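Local coordinates for ethanolamine utilization protein EutL (Clostridium perfringens E str. JGS1987, PDB 4TME) that forms part of the protein shell of the ethanolamine-utilising bacterial microcompartment and binds ethanolamine, which probably controls opening of its pore, at residues C[15-19]-C[33-38]; C[27-33]-C[61-65]. All blocks are in the same frame, centred on the assembly; numbering follows the deposited sequence.

Interaction 1. Residues C[15-19]-C[33-38]; sequences IISNV and HKSLGL
Ile16 and Leu36 face each other as an antiparallel hydrogen-bonded pair, with Ile16 N giving its hydrogen to Leu36 O at 2.8 Å and Leu36 N returning one to Ile16 O at 2.9 Å. Both bonds are nearly straight. The same Leu36 O also receives a CA-H...O contact from Ile15. From CB outward, Leu36 begins alongside Ile16, the two CB atoms 4.2 Å apart and the side chains running next to each other in the same direction. CG stands beside the backbone N, anti to the carbonyl carbon (chi1 -54°), and from there CD1 reaches Val19 CG2 at 3.8 Å. The same methyl also touches Ile16 CD1 at 4.2 Å. The other methyl, CD2, packs on Leu29 of the loop, while Met23 of helix 21-26 packs against both Ile16 and Leu36.

This is the outer edge, within the chain, of the four-stranded antiparallel sheet of a BMC domain: strand 10-16 is one of the two outermost strands and 35-41 its neighbour. On the other side of 35-41, Lys34 and Ser35 both face Gly89, a classic beta bulge. The regular strand pairing stops after Ile16, and Asn18, with a positive phi of 54°, swings the chain round until Val19 N bonds to Lys34 O at 2.8 Å. Val19 CG1, placed between the backbone N and the carbonyl carbon (chi1 63°), then lies against that same oxygen at 3.6 Å and the His33 carbonyl oxygen at 3.8 Å. Ser17 and Asn18 look outward to the second subunit, where Lys166 takes both of their carbonyl oxygens and His221 is hydrogen-bonded to Ser17 OG.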
loop_
_atom_site.group_PDB
_atom_site.type_symbol
_atom_site.label_atom_id
_atom_site.label_comp_id
_atom_site.label_asym_id
_atom_site.label_seq_id
_atom_site.Cartn_x
_atom_site.Cartn_y
_atom_site.Cartn_z
ATOM N N ILE C 15 13.280 12.007 20.625
ATOM C CA ILE C 15 12.287 12.607 21.506
ATOM C C ILE C 15 11.941 14.006 21.005
ATOM O O ILE C 15 12.814 14.739 20.534
ATOM C CB ILE C 15 12.782 12.675 22.973
ATOM C CG1 ILE C 15 12.751 11.266 23.563
ATOM C CG2 ILE C 15 11.901 13.637 23.823
ATOM C CD1 ILE C 15 13.269 11.170 24.994
ATOM N N ILE C 16 10.652 14.325 21.061
ATOM C CA ILE C 16 10.142 15.688 20.904
ATOM C C ILE C 16 9.660 16.178 22.265
ATOM O O ILE C 16 8.713 15.622 22.834
ATOM C CB ILE C 16 8.958 15.766 19.888
ATOM C CG1 ILE C 16 9.425 15.464 18.480
ATOM C CG2 ILE C 16 8.267 17.147 19.956
ATOM C CD1 ILE C 16 8.263 15.264 17.481
ATOM N N SER C 17 10.302 17.202 22.812
ATOM C CA SER C 17 9.817 17.754 24.080
ATOM C C SER C 17 8.895 18.918 23.738
ATOM O O SER C 17 9.075 19.586 22.711
ATOM C CB SER C 17 10.974 18.188 24.971
ATOM O OG SER C 17 11.810 19.076 24.278
ATOM N N ASN C 18 7.875 19.114 24.556
ATOM C CA ASN C 18 6.986 20.255 24.411
ATOM C C ASN C 18 6.443 20.303 22.988
ATOM O O ASN C 18 6.719 21.230 22.228
ATOM C CB ASN C 18 7.725 21.543 24.760
ATOM C CG ASN C 18 8.379 21.478 26.138
ATOM O OD1 ASN C 18 7.738 21.111 27.127
ATOM N ND2 ASN C 18 9.667 21.820 26.204
ATOM N N VAL C 19 5.699 19.265 22.636
ATOM C CA VAL C 19 5.192 19.116 21.288
ATOM C C VAL C 19 4.367 20.349 20.911
ATOM O O VAL C 19 3.608 20.891 21.719
ATOM C CB VAL C 19 4.346 17.818 21.145
ATOM C CG1 VAL C 19 3.116 17.870 22.027
ATOM C CG2 VAL C 19 3.962 17.600 19.700
ATOM N N HIS C 33 -0.614 15.014 27.107
ATOM C CA HIS C 33 0.476 14.567 26.237
ATOM C C HIS C 33 1.363 15.743 25.806
ATOM O O HIS C 33 1.061 16.435 24.831
ATOM C CB HIS C 33 -0.076 13.876 24.998
ATOM C CG HIS C 33 -0.734 12.559 25.275
ATOM N ND1 HIS C 33 -1.714 12.031 24.466
ATOM C CD2 HIS C 33 -0.535 11.653 26.264
ATOM C CE1 HIS C 33 -2.099 10.863 24.947
ATOM N NE2 HIS C 33 -1.393 10.610 26.033
ATOM N N LYS C 34 2.471 15.934 26.501
ATOM C CA LYS C 34 3.335 17.089 26.271
ATOM C C LYS C 34 4.607 16.749 25.508
ATOM O O LYS C 34 5.233 17.630 24.919
ATOM C CB LYS C 34 3.733 17.730 27.608
ATOM C CG LYS C 34 2.575 18.057 28.522
ATOM C CD LYS C 34 1.761 19.215 27.991
ATOM C CE LYS C 34 0.817 19.746 29.062
ATOM N NZ LYS C 34 -0.147 20.735 28.507
ATOM N N SER C 35 4.974 15.472 25.520
ATOM C CA SER C 35 6.227 15.005 24.949
ATOM C C SER C 35 5.999 13.739 24.160
ATOM O O SER C 35 5.157 12.937 24.543
ATOM C CB SER C 35 7.242 14.741 26.048
ATOM O OG SER C 35 7.606 15.956 26.672
ATOM N N LEU C 36 6.749 13.568 23.072
ATOM C CA LEU C 36 6.635 12.381 22.217
ATOM C C LEU C 36 7.950 11.624 22.113
ATOM O O LEU C 36 9.010 12.229 22.059
ATOM C CB LEU C 36 6.189 12.764 20.800
ATOM C CG LEU C 36 4.904 13.590 20.670
ATOM C CD1 LEU C 36 4.693 13.907 19.177
ATOM C CD2 LEU C 36 3.718 12.864 21.251
ATOM N N GLY C 37 7.865 10.301 22.070
ATOM C CA GLY C 37 9.004 9.464 21.754
ATOM C C GLY C 37 8.702 8.768 20.439
ATOM O O GLY C 37 7.635 8.189 20.280
ATOM N N LEU C 38 9.643 8.866 19.500
ATOM C CA LEU C 38 9.517 8.363 18.138
ATOM C C LEU C 38 10.451 7.169 17.937
ATOM O O LEU C 38 11.630 7.243 18.318
ATOM C CB LEU C 38 9.882 9.460 17.124
ATOM C CG LEU C 38 9.287 10.869 17.233
ATOM C CD1 LEU C 38 9.966 11.821 16.237
ATOM C CD2 LEU C 38 7.793 10.845 16.984
#

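Interaction 2. Residues C[27-33]-C[61-65]; sequences LELEPHH and DVVYA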
loop_
_atom_site.group_PDB
_atom_site.type_symbol
_atom_site.label_atom_id
_atom_site.label_comp_id
_atom_site.label_asym_id
_atom_site.label_seq_id
_atom_site.Cartn_x
_atom_site.Cartn_y
_atom_site.Cartn_z
ATOM N N LEU C 27 -2.167 14.858 15.501
ATOM C CA LEU C 27 -1.994 13.526 16.084
ATOM C C LEU C 27 -3.117 13.174 17.073
ATOM O O LEU C 27 -3.126 12.081 17.638
ATOM C CB LEU C 27 -0.644 13.432 16.790
ATOM C CG LEU C 27 0.584 13.472 15.890
ATOM C CD1 LEU C 27 1.854 13.518 16.735
ATOM C CD2 LEU C 27 0.599 12.263 14.939
ATOM N N GLU C 28 -4.048 14.102 17.271
ATOM C CA GLU C 28 -5.190 13.897 18.159
ATOM C C GLU C 28 -4.762 13.509 19.579
ATOM O O GLU C 28 -5.344 12.615 20.207
ATOM C CB GLU C 28 -6.126 12.832 17.568
ATOM C CG GLU C 28 -6.633 13.201 16.182
ATOM C CD GLU C 28 -7.652 12.225 15.622
ATOM O OE1 GLU C 28 -7.539 11.006 15.869
ATOM O OE2 GLU C 28 -8.564 12.687 14.916
ATOM N N LEU C 29 -3.749 14.203 20.079
ATOM C CA LEU C 29 -3.222 13.956 21.415
ATOM C C LEU C 29 -4.162 14.445 22.504
ATOM O O LEU C 29 -4.949 15.384 22.294
ATOM C CB LEU C 29 -1.879 14.645 21.589
ATOM C CG LEU C 29 -0.773 14.266 20.606
ATOM C CD1 LEU C 29 0.469 15.042 20.973
ATOM C CD2 LEU C 29 -0.511 12.770 20.645
ATOM N N GLU C 30 -4.040 13.836 23.681
ATOM C CA GLU C 30 -4.728 14.322 24.875
ATOM C C GLU C 30 -4.004 15.527 25.464
ATOM O O GLU C 30 -2.813 15.720 25.225
ATOM C CB GLU C 30 -4.826 13.221 25.938
ATOM C CG GLU C 30 -5.506 11.944 25.486
ATOM C CD GLU C 30 -6.951 12.153 25.103
ATOM O OE1 GLU C 30 -7.501 13.237 25.387
ATOM O OE2 GLU C 30 -7.543 11.227 24.513
ATOM N N PRO C 31 -4.717 16.343 26.260
ATOM C CA PRO C 31 -4.118 17.546 26.841
ATOM C C PRO C 31 -2.860 17.273 27.658
ATOM O O PRO C 31 -1.964 18.114 27.685
ATOM C CB PRO C 31 -5.237 18.093 27.741
ATOM C CG PRO C 31 -6.483 17.606 27.129
ATOM C CD PRO C 31 -6.154 16.240 26.579
ATOM N N HIS C 32 -2.778 16.117 28.309
ATOM C CA HIS C 32 -1.630 15.845 29.175
ATOM C C HIS C 32 -0.432 15.279 28.402
ATOM O O HIS C 32 0.642 15.107 28.978
ATOM C CB HIS C 32 -2.022 14.886 30.308
ATOM C CG HIS C 32 -2.636 13.614 29.834
ATOM N ND1 HIS C 32 -3.961 13.524 29.466
ATOM C CD2 HIS C 32 -2.113 12.377 29.670
ATOM C CE1 HIS C 32 -4.225 12.289 29.083
ATOM N NE2 HIS C 32 -3.121 11.575 29.193
ATOM N N HIS C 33 -0.614 15.014 27.107
ATOM C CA HIS C 33 0.476 14.567 26.237
ATOM C C HIS C 33 1.363 15.743 25.806
ATOM O O HIS C 33 1.061 16.435 24.831
ATOM C CB HIS C 33 -0.076 13.876 24.998
ATOM C CG HIS C 33 -0.734 12.559 25.275
ATOM N ND1 HIS C 33 -1.714 12.031 24.466
ATOM C CD2 HIS C 33 -0.535 11.653 26.264
ATOM C CE1 HIS C 33 -2.099 10.863 24.947
ATOM N NE2 HIS C 33 -1.393 10.610 26.033
ATOM N N ASP C 61 1.551 6.534 26.657
ATOM C CA ASP C 61 0.489 5.939 25.835
ATOM C C ASP C 61 1.010 5.750 24.422
ATOM O O ASP C 61 1.770 6.580 23.932
ATOM C CB ASP C 61 -0.743 6.846 25.767
ATOM C CG ASP C 61 -1.414 7.065 27.108
ATOM O OD1 ASP C 61 -1.647 6.088 27.842
ATOM O OD2 ASP C 61 -1.731 8.233 27.413
ATOM N N VAL C 62 0.590 4.683 23.723
ATOM C CA VAL C 62 0.893 4.597 22.294
ATOM C C VAL C 62 -0.135 5.419 21.551
ATOM O O VAL C 62 -1.327 5.103 21.617
ATOM C CB VAL C 62 0.875 3.153 21.805
ATOM C CG1 VAL C 62 1.168 3.077 20.291
ATOM C CG2 VAL C 62 1.878 2.338 22.624
ATOM N N VAL C 63 0.308 6.473 20.867
ATOM C CA VAL C 63 -0.634 7.382 20.213
ATOM C C VAL C 63 -0.564 7.276 18.704
ATOM O O VAL C 63 -1.424 7.827 17.998
ATOM C CB VAL C 63 -0.400 8.849 20.639
ATOM C CG1 VAL C 63 -0.650 8.980 22.138
ATOM C CG2 VAL C 63 0.987 9.347 20.247
ATOM N N TYR C 64 0.435 6.556 18.209
ATOM C CA TYR C 64 0.600 6.370 16.769
ATOM C C TYR C 64 1.382 5.098 16.515
ATOM O O TYR C 64 2.399 4.833 17.166
ATOM C CB TYR C 64 1.311 7.590 16.159
ATOM C CG TYR C 64 1.089 7.742 14.657
ATOM C CD1 TYR C 64 1.875 7.054 13.757
ATOM C CD2 TYR C 64 0.093 8.570 14.170
ATOM C CE1 TYR C 64 1.670 7.187 12.363
ATOM C CE2 TYR C 64 -0.110 8.715 12.810
ATOM C CZ TYR C 64 0.689 8.015 11.913
ATOM O OH TYR C 64 0.448 8.152 10.544
ATOM N N ALA C 65 0.913 4.275 15.572
ATOM C CA ALA C 65 1.555 3.000 15.303
ATOM C C ALA C 65 1.149 2.506 13.930
ATOM O O ALA C 65 0.011 2.044 13.753
ATOM C CB ALA C 65 1.160 1.959 16.374
HETATM O O HOH W 1 -2.017 9.967 16.519
#
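His33 NE2 donates to Asp61 OD2 across 2.8 Å, an almost linear bond (172° at the hydrogen). The oxygen lies in the plane of the imidazole and uses its anti lone pair, the one turned away from OD1, with the carboxylate rotated 71° from the ring. Asp61 CG sits beside its own backbone N (chi1 -63°), which sends the carboxylate across from strand 61-67 to the loop. A second imidazole, that of His32, stays further off, NE2 4.0 Å from Asp61 OD2, without a bond; if protonated it would probably help stabilise the negative charge. The His33 ring is also steadied from within its own segment: Glu30 CB lies over one face, toward the rim, Leu29 CA meets the edge, and a type I turn from Glu30 to His33 is closed by His33 N bonding to Glu30 O.

Further along the strand, Val63 splits its methyls between two partners. CG1 slips past the His33 ring, 3.7 Å from CE1, and CG2 meets Leu29 CD2 at 3.8 Å. Tyr64 crosses Leu27 at about a right angle, its CD2 lying 3.8 Å from Leu27 CD2. Leu27 O and Val63 O, two acceptors, are joined by a water that donates to both, at 2.6 Å and 2.7 Å; it lies in the plane of the tyrosine ring, at its edge. The ring's hydroxyl bonds to the Pro178 carbonyl oxygen of the second subunit.

The loop leaves helix 21-26 through a Schellman motif at Glu28 and runs over one side of the BMC-domain sheet. One of that sheet's two outermost strands within the chain, 61-67 is bulged where Val63 and Tyr64 both face Ile86, and Val62 turns the other way, onto helix 44-57.

From the N terminus, the chain leaves strand 10-16 within 15-19, passes through helix 21-26 and the loop 27-33, then returns as 33-38: interaction 1 closes that excursion. Interaction 2 closes a longer one, in which the chain passes through strand 35-41 and helix 44-57 before strand 61-67 comes back to the loop. The two cross rather than nest, because 27-32 lies between the segments of interaction 1 and 34-38 between those of interaction 2. His33 belongs to both; Leu36 touches Leu27 and Leu29, and Val19 touches Leu29. Interaction 1 pairs strands 10-16 and 35-41, and interaction 2 ties the loop to strand 61-67, both beside the second subunit.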